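Local coordinates for protein haloperoxidase (Corallina officinalis, PDB 1QHB) that uses vanadate and hydrogen peroxide to brominate organic substrates, working as a dodecamer that also binds one calcium ion per subunit for stability, at residues A[560-572]-A[584-596]. Residues are numbered along the deposited sequence; the frame is centred on the assembly and turned at random.
Sequences LLLGEQIAIGILE and FNLPKFDGTTIQI
Helix-on-hairpin packing, pinned by one buried carboxylate, joins Glu564 of helix 553-574 to Phe589 in the turn of the C-terminal beta hairpin (strands 585-587 and 593-595); apolar side chains make up the rest. It illustrates how one carboxylate can anchor a turn to a helix. With CG anti to the backbone N (chi1 179°) and the chain extended, Glu564 accepts the backbone N of Phe589 at OE2 (2.8 Å) through the syn lone pair, the N-H pointing almost straight at it (161°). The two side chains run past each other in opposite directions, the carboxylate plane turned 29° from that of the ring, while Leu560 O meets Phe589 CE2 at the ring edge, 3.6 Å away. Asp590 OD1, accepting from Thr592 N and OG1, helps shape the turn itself. Further along, Ile568 sets CG1 against Leu586 CD2 (3.6 Å), and its CD1 meets the aliphatic part of Lys588. Ile596 crosses Leu571 at about a right angle, its CG2 4.0 Å from Leu571 CB and also against the backbone N of Glu572, while Leu571 CD2 approaches Phe584 CE2. Lys588 also packs on Phe35 of a second subunit. An alanine replacing Glu564 would probably leave the Phe589 amide without its acceptor and the ring without the carboxylate alongside. One directed bond thus ties the turn to the helix, and apolar contacts, mostly aliphatic, line the helix against the strands, with Lys588 NZ, 5.0 Å from Glu564 OE1, probably easing the burial of negative charge.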
loop_
_atom_site.group_PDB
_atom_site.type_symbol
_atom_site.label_atom_id
_atom_site.label_comp_id
_atom_site.label_asym_id
_atom_site.label_seq_id
_atom_site.Cartn_x
_atom_site.Cartn_y
_atom_site.Cartn_z
ATOM N N LEU A 560 -15.480 -8.061 -38.937
ATOM C CA LEU A 560 -15.819 -6.641 -38.988
ATOM C C LEU A 560 -16.300 -6.223 -37.583
ATOM O O LEU A 560 -15.815 -5.203 -37.109
ATOM C CB LEU A 560 -16.928 -6.382 -40.038
ATOM C CG LEU A 560 -16.371 -6.523 -41.481
ATOM C CD1 LEU A 560 -17.498 -6.707 -42.477
ATOM C CD2 LEU A 560 -15.567 -5.281 -41.791
ATOM N N LEU A 561 -17.183 -6.999 -36.951
ATOM C CA LEU A 561 -17.609 -6.595 -35.616
ATOM C C LEU A 561 -16.454 -6.559 -34.605
ATOM O O LEU A 561 -16.430 -5.655 -33.767
ATOM C CB LEU A 561 -18.685 -7.552 -35.058
ATOM C CG LEU A 561 -19.933 -7.695 -35.924
ATOM C CD1 LEU A 561 -20.978 -8.546 -35.170
ATOM C CD2 LEU A 561 -20.519 -6.359 -36.277
ATOM N N LEU A 562 -15.508 -7.485 -34.718
ATOM C CA LEU A 562 -14.390 -7.511 -33.772
ATOM C C LEU A 562 -13.507 -6.288 -33.931
ATOM O O LEU A 562 -13.101 -5.703 -32.883
ATOM C CB LEU A 562 -13.561 -8.784 -33.929
ATOM C CG LEU A 562 -12.309 -8.990 -33.090
ATOM C CD1 LEU A 562 -12.734 -9.271 -31.647
ATOM C CD2 LEU A 562 -11.389 -10.117 -33.553
ATOM N N GLY A 563 -13.272 -5.841 -35.173
ATOM C CA GLY A 563 -12.391 -4.708 -35.369
ATOM C C GLY A 563 -13.055 -3.440 -34.879
ATOM O O GLY A 563 -12.395 -2.478 -34.429
ATOM N N GLU A 564 -14.363 -3.393 -35.013
ATOM C CA GLU A 564 -15.138 -2.254 -34.519
ATOM C C GLU A 564 -14.915 -2.117 -33.007
ATOM O O GLU A 564 -14.720 -0.998 -32.523
ATOM C CB GLU A 564 -16.641 -2.483 -34.736
ATOM C CG GLU A 564 -17.484 -1.322 -34.217
ATOM C CD GLU A 564 -18.951 -1.494 -34.535
ATOM O OE1 GLU A 564 -19.525 -2.535 -34.155
ATOM O OE2 GLU A 564 -19.543 -0.600 -35.145
ATOM N N GLN A 565 -14.975 -3.223 -32.251
ATOM C CA GLN A 565 -14.765 -3.174 -30.808
ATOM C C GLN A 565 -13.359 -2.692 -30.428
ATOM O O GLN A 565 -13.122 -2.083 -29.372
ATOM C CB GLN A 565 -14.898 -4.582 -30.169
ATOM C CG GLN A 565 -16.296 -5.179 -30.177
ATOM C CD GLN A 565 -16.355 -6.665 -29.838
ATOM O OE1 GLN A 565 -15.859 -7.145 -28.827
ATOM N NE2 GLN A 565 -17.008 -7.454 -30.720
ATOM N N ILE A 566 -12.378 -3.140 -31.232
ATOM C CA ILE A 566 -10.980 -2.794 -30.940
ATOM C C ILE A 566 -10.850 -1.293 -31.093
ATOM O O ILE A 566 -10.275 -0.652 -30.236
ATOM C CB ILE A 566 -10.005 -3.563 -31.862
ATOM C CG1 ILE A 566 -9.909 -5.070 -31.586
ATOM C CG2 ILE A 566 -8.607 -2.992 -31.817
ATOM C CD1 ILE A 566 -9.655 -5.440 -30.138
ATOM N N ALA A 567 -11.365 -0.712 -32.180
ATOM C CA ALA A 567 -11.299 0.713 -32.441
ATOM C C ALA A 567 -11.988 1.521 -31.351
ATOM O O ALA A 567 -11.409 2.495 -30.875
ATOM C CB ALA A 567 -11.959 1.085 -33.759
ATOM N N ILE A 568 -13.182 1.101 -30.953
ATOM C CA ILE A 568 -13.937 1.804 -29.894
ATOM C C ILE A 568 -13.140 1.783 -28.581
ATOM O O ILE A 568 -13.055 2.773 -27.849
ATOM C CB ILE A 568 -15.335 1.139 -29.716
ATOM C CG1 ILE A 568 -16.304 1.536 -30.800
ATOM C CG2 ILE A 568 -15.913 1.450 -28.327
ATOM C CD1 ILE A 568 -17.634 0.786 -30.936
ATOM N N GLY A 569 -12.509 0.647 -28.263
ATOM C CA GLY A 569 -11.663 0.504 -27.076
ATOM C C GLY A 569 -10.468 1.430 -27.015
ATOM O O GLY A 569 -10.191 2.086 -26.004
ATOM N N ILE A 570 -9.796 1.589 -28.173
ATOM C CA ILE A 570 -8.704 2.539 -28.287
ATOM C C ILE A 570 -9.197 3.990 -28.127
ATOM O O ILE A 570 -8.652 4.873 -27.427
ATOM C CB ILE A 570 -7.977 2.377 -29.641
ATOM C CG1 ILE A 570 -7.212 1.036 -29.615
ATOM C CG2 ILE A 570 -7.103 3.552 -29.914
ATOM C CD1 ILE A 570 -6.636 0.580 -30.961
ATOM N N LEU A 571 -10.299 4.293 -28.791
ATOM C CA LEU A 571 -10.764 5.697 -28.629
ATOM C C LEU A 571 -11.109 5.991 -27.173
ATOM O O LEU A 571 -10.829 7.091 -26.687
ATOM C CB LEU A 571 -12.030 5.937 -29.447
ATOM C CG LEU A 571 -11.731 5.991 -30.954
ATOM C CD1 LEU A 571 -13.040 6.113 -31.705
ATOM C CD2 LEU A 571 -10.783 7.129 -31.227
ATOM N N GLU A 572 -11.756 5.050 -26.499
ATOM C CA GLU A 572 -12.116 5.289 -25.083
ATOM C C GLU A 572 -10.914 5.512 -24.165
ATOM O O GLU A 572 -10.971 6.383 -23.304
ATOM C CB GLU A 572 -12.891 4.137 -24.420
ATOM C CG GLU A 572 -14.221 3.918 -25.155
ATOM C CD GLU A 572 -14.967 2.709 -24.613
ATOM O OE1 GLU A 572 -14.307 1.839 -23.995
ATOM O OE2 GLU A 572 -16.201 2.651 -24.815
ATOM N N PHE A 584 -16.392 11.979 -29.708
ATOM C CA PHE A 584 -16.558 11.426 -31.049
ATOM C C PHE A 584 -17.973 10.838 -31.055
ATOM O O PHE A 584 -18.416 10.120 -30.170
ATOM C CB PHE A 584 -15.557 10.321 -31.314
ATOM C CG PHE A 584 -14.128 10.734 -31.481
ATOM C CD1 PHE A 584 -13.751 11.289 -32.704
ATOM C CD2 PHE A 584 -13.196 10.570 -30.474
ATOM C CE1 PHE A 584 -12.428 11.649 -32.937
ATOM C CE2 PHE A 584 -11.876 10.981 -30.708
ATOM C CZ PHE A 584 -11.517 11.493 -31.933
ATOM N N ASN A 585 -18.694 11.207 -32.091
ATOM C CA ASN A 585 -20.020 10.690 -32.388
ATOM C C ASN A 585 -19.807 9.487 -33.315
ATOM O O ASN A 585 -19.319 9.761 -34.406
ATOM C CB ASN A 585 -20.913 11.737 -33.044
ATOM C CG ASN A 585 -22.280 11.148 -33.354
ATOM O OD1 ASN A 585 -23.246 11.410 -32.649
ATOM N ND2 ASN A 585 -22.332 10.346 -34.407
ATOM N N LEU A 586 -20.091 8.251 -32.905
ATOM C CA LEU A 586 -19.795 7.133 -33.811
ATOM C C LEU A 586 -20.959 6.220 -34.130
ATOM O O LEU A 586 -21.493 5.483 -33.286
ATOM C CB LEU A 586 -18.636 6.315 -33.227
ATOM C CG LEU A 586 -18.392 4.882 -33.729
ATOM C CD1 LEU A 586 -18.041 4.896 -35.203
ATOM C CD2 LEU A 586 -17.295 4.246 -32.912
ATOM N N PRO A 587 -21.356 6.201 -35.393
ATOM C CA PRO A 587 -22.451 5.350 -35.849
ATOM C C PRO A 587 -21.912 3.939 -35.955
ATOM O O PRO A 587 -21.115 3.679 -36.870
ATOM C CB PRO A 587 -22.852 5.904 -37.202
ATOM C CG PRO A 587 -21.847 6.902 -37.611
ATOM C CD PRO A 587 -20.896 7.122 -36.462
ATOM N N LYS A 588 -22.363 3.002 -35.124
ATOM C CA LYS A 588 -21.839 1.642 -35.192
ATOM C C LYS A 588 -22.426 0.829 -36.329
ATOM O O LYS A 588 -23.432 1.201 -36.941
ATOM C CB LYS A 588 -22.070 0.934 -33.855
ATOM C CG LYS A 588 -21.344 1.641 -32.690
ATOM C CD LYS A 588 -21.756 1.056 -31.350
ATOM C CE LYS A 588 -21.478 -0.457 -31.293
ATOM N NZ LYS A 588 -22.118 -1.057 -30.102
ATOM N N PHE A 589 -21.870 -0.364 -36.613
ATOM C CA PHE A 589 -22.441 -1.237 -37.623
ATOM C C PHE A 589 -23.852 -1.707 -37.258
ATOM O O PHE A 589 -24.587 -2.154 -38.134
ATOM C CB PHE A 589 -21.577 -2.471 -37.852
ATOM C CG PHE A 589 -20.208 -2.168 -38.430
ATOM C CD1 PHE A 589 -20.046 -1.296 -39.462
ATOM C CD2 PHE A 589 -19.092 -2.791 -37.912
ATOM C CE1 PHE A 589 -18.798 -1.005 -39.981
ATOM C CE2 PHE A 589 -17.848 -2.523 -38.417
ATOM C CZ PHE A 589 -17.690 -1.623 -39.468
ATOM N N ASP A 590 -24.293 -1.686 -35.997
ATOM C CA ASP A 590 -25.611 -2.176 -35.630
ATOM C C ASP A 590 -26.640 -1.059 -35.728
ATOM O O ASP A 590 -27.769 -1.290 -35.324
ATOM C CB ASP A 590 -25.692 -2.732 -34.206
ATOM C CG ASP A 590 -25.338 -1.748 -33.121
ATOM O OD1 ASP A 590 -25.211 -0.507 -33.313
ATOM O OD2 ASP A 590 -25.147 -2.223 -31.992
ATOM N N GLY A 591 -26.274 0.152 -36.121
ATOM C CA GLY A 591 -27.285 1.172 -36.311
ATOM C C GLY A 591 -27.455 2.096 -35.128
ATOM O O GLY A 591 -28.227 3.056 -35.237
ATOM N N THR A 592 -26.728 1.846 -34.046
ATOM C CA THR A 592 -26.834 2.732 -32.908
ATOM C C THR A 592 -25.605 3.613 -32.871
ATOM O O THR A 592 -24.630 3.375 -33.581
ATOM C CB THR A 592 -26.938 1.912 -31.605
ATOM O OG1 THR A 592 -25.693 1.225 -31.415
ATOM C CG2 THR A 592 -28.058 0.887 -31.682
ATOM N N THR A 593 -25.659 4.655 -32.068
ATOM C CA THR A 593 -24.544 5.582 -31.955
ATOM C C THR A 593 -23.896 5.511 -30.574
ATOM O O THR A 593 -24.656 5.408 -29.626
ATOM C CB THR A 593 -25.047 6.982 -32.334
ATOM O OG1 THR A 593 -25.073 6.953 -33.788
ATOM C CG2 THR A 593 -24.179 8.137 -31.956
ATOM N N ILE A 594 -22.557 5.570 -30.493
ATOM C CA ILE A 594 -21.943 5.670 -29.166
ATOM C C ILE A 594 -21.200 6.977 -29.122
ATOM O O ILE A 594 -20.672 7.387 -30.146
ATOM C CB ILE A 594 -21.043 4.484 -28.764
ATOM C CG1 ILE A 594 -20.520 4.743 -27.352
ATOM C CG2 ILE A 594 -19.954 4.222 -29.782
ATOM C CD1 ILE A 594 -19.736 3.590 -26.798
ATOM N N GLN A 595 -21.215 7.729 -28.020
ATOM C CA GLN A 595 -20.477 8.989 -27.948
ATOM C C GLN A 595 -19.306 8.726 -27.020
ATOM O O GLN A 595 -19.457 8.180 -25.931
ATOM C CB GLN A 595 -21.398 10.090 -27.410
ATOM C CG GLN A 595 -22.556 10.360 -28.380
ATOM C CD GLN A 595 -23.652 11.212 -27.740
ATOM O OE1 GLN A 595 -23.508 12.433 -27.668
ATOM N NE2 GLN A 595 -24.751 10.595 -27.292
ATOM N N ILE A 596 -18.094 8.990 -27.470
ATOM C CA ILE A 596 -16.841 8.740 -26.805
ATOM C C ILE A 596 -16.037 10.014 -26.601
ATOM O O ILE A 596 -15.564 10.219 -25.452
ATOM C CB ILE A 596 -15.989 7.748 -27.625
ATOM C CG1 ILE A 596 -16.762 6.439 -27.888
ATOM C CG2 ILE A 596 -14.696 7.429 -26.890
ATOM C CD1 ILE A 596 -16.131 5.601 -29.003
ATOM O OXT ILE A 596 -15.639 10.654 -27.585
#